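Local coordinates for protein tyrosyl-tRNA synthetase (Archaeoglobus fulgidus, PDB 2CYB) that catalyses the two-step attachment of tyrosine to its cognate tRNA, first activating the amino acid with ATP, and works as a homodimer, at residues Asp124-Ala129 against Leu160-Leu164. Sequence-based numbering, arbitrary orientation.
Sequences DVLKMA and LMQAL. With TYR (tyrosine), chain C.
With CG beside its own backbone N (chi1 -76°), Leu164 reaches across from helix 154-168 to helix 119-131, where Val125 (chi1 169°) keeps CG1 anti to the backbone N and thereby sets CG2, beside that N, to meet it. The two branches of Leu164 divide the work: CD1 presses on the backbone, 3.3 Å from Val125 N, and also touches Val125 CG2. CD2 sits 3.6 Å from Asp124 CB. Met128 slides past Leu164 in the opposite direction, CG against CG, and then its chain, bent at both outer torsions, carries CE to 4.0 Å from Ala163 CB. One turn back, Leu160 CD1 rests 3.5 Å from Ala129 CA, and Met161 CG brushes Val125 CG2. The segment axes come within 9.7 Å, their N-to-C directions 120° apart. Both helices fall, in chain order, between strands 108-111 and 173-177 of the Rossmann-fold sheet, and they lie at the dimer interface, where Ile157 of the second subunit packs on Ala129. On the far side of helix 154-168, Gln162 OE1 accepts a hydrogen bond from the bound tyrosine (N to OE1, 2.8 Å), and Gln162 NE2 is hydrogen-bonded to Gln180 OE1, itself a tyrosine ligand, as are Tyr158 and Asp165. The chemistry is thus graded: apolar between the segments, polar at the margin, where Asp124 OD1 bonds Tyr196 and His168 and Met161 O bonds Tyr121 OH, with Gln162 facing the substrate from the opposite side.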
# COMPACT_ATOMS: atom_id res chain seq x y z
N ASP A 124 -0.06 -12.00 0.54
CA ASP A 124 -0.37 -11.81 1.96
C ASP A 124 -0.50 -10.32 2.28
O ASP A 124 -1.33 -9.93 3.11
CB ASP A 124 0.72 -12.43 2.84
CG ASP A 124 0.49 -13.91 3.09
OD1 ASP A 124 1.44 -14.57 3.55
OD2 ASP A 124 -0.63 -14.39 2.84
N VAL A 125 0.34 -9.51 1.66
CA VAL A 125 0.30 -8.07 1.87
C VAL A 125 -1.06 -7.55 1.44
O VAL A 125 -1.69 -6.76 2.15
CB VAL A 125 1.40 -7.32 1.06
CG1 VAL A 125 1.15 -5.81 1.10
CG2 VAL A 125 2.77 -7.64 1.64
N LEU A 126 -1.54 -8.02 0.29
CA LEU A 126 -2.84 -7.58 -0.20
C LEU A 126 -3.96 -8.01 0.74
O LEU A 126 -4.91 -7.25 0.97
CB LEU A 126 -3.09 -8.12 -1.61
CG LEU A 126 -2.15 -7.60 -2.70
CD1 LEU A 126 -2.70 -8.00 -4.06
CD2 LEU A 126 -2.00 -6.08 -2.62
N LYS A 127 -3.86 -9.21 1.29
CA LYS A 127 -4.86 -9.72 2.23
C LYS A 127 -4.82 -8.89 3.51
O LYS A 127 -5.86 -8.51 4.06
CB LYS A 127 -4.60 -11.19 2.54
CG LYS A 127 -4.84 -12.12 1.36
CD LYS A 127 -4.49 -13.56 1.70
CE LYS A 127 -4.81 -14.49 0.54
NZ LYS A 127 -4.49 -15.91 0.86
N MET A 128 -3.61 -8.64 4.00
CA MET A 128 -3.45 -7.82 5.21
C MET A 128 -4.04 -6.43 4.96
O MET A 128 -4.74 -5.88 5.82
CB MET A 128 -1.96 -7.67 5.56
CG MET A 128 -1.37 -8.84 6.33
SD MET A 128 -2.03 -8.93 8.01
CE MET A 128 -1.18 -7.56 8.77
N ALA A 129 -3.76 -5.86 3.80
CA ALA A 129 -4.28 -4.52 3.47
C ALA A 129 -5.80 -4.50 3.41
O ALA A 129 -6.43 -3.51 3.78
CB ALA A 129 -3.70 -4.02 2.14
N LEU A 160 2.15 -3.36 7.55
CA LEU A 160 1.61 -4.64 7.12
C LEU A 160 2.75 -5.61 6.80
O LEU A 160 2.71 -6.78 7.17
CB LEU A 160 0.73 -4.46 5.89
CG LEU A 160 -0.32 -3.35 5.96
CD1 LEU A 160 -1.16 -3.38 4.69
CD2 LEU A 160 -1.21 -3.55 7.19
N MET A 161 3.76 -5.09 6.11
CA MET A 161 4.90 -5.90 5.73
C MET A 161 5.73 -6.31 6.93
O MET A 161 6.26 -7.41 6.96
CB MET A 161 5.77 -5.16 4.72
CG MET A 161 5.17 -5.13 3.32
SD MET A 161 6.24 -4.26 2.17
CE MET A 161 7.77 -5.21 2.30
N GLN A 162 5.85 -5.43 7.92
CA GLN A 162 6.60 -5.76 9.12
C GLN A 162 5.91 -6.92 9.83
O GLN A 162 6.56 -7.88 10.25
CB GLN A 162 6.69 -4.57 10.07
CG GLN A 162 7.50 -4.87 11.32
CD GLN A 162 7.89 -3.61 12.06
OE1 GLN A 162 8.04 -2.55 11.46
NE2 GLN A 162 8.08 -3.73 13.37
N ALA A 163 4.59 -6.84 9.94
CA ALA A 163 3.82 -7.90 10.59
C ALA A 163 4.01 -9.20 9.82
O ALA A 163 4.21 -10.26 10.42
CB ALA A 163 2.34 -7.53 10.64
N LEU A 164 3.97 -9.13 8.49
CA LEU A 164 4.16 -10.33 7.68
C LEU A 164 5.57 -10.90 7.76
O LEU A 164 5.76 -12.10 7.54
CB LEU A 164 3.80 -10.06 6.22
CG LEU A 164 2.29 -10.01 5.97
CD1 LEU A 164 2.02 -9.51 4.54
CD2 LEU A 164 1.68 -11.40 6.20
N TYR C . 10.10 -0.82 12.07
CA TYR C . 11.49 -1.09 12.54
C TYR C . 12.17 0.19 13.01
O TYR C . 13.34 0.11 13.42
CB TYR C . 12.29 -1.74 11.40
CG TYR C . 11.70 -3.07 11.01
CD1 TYR C . 11.30 -3.33 9.70
CD2 TYR C . 11.53 -4.08 11.97
CE1 TYR C . 10.76 -4.58 9.34
CE2 TYR C . 11.00 -5.31 11.63
CZ TYR C . 10.61 -5.56 10.32
OH TYR C . 10.10 -6.79 10.00
OXT TYR C . 11.52 1.26 12.97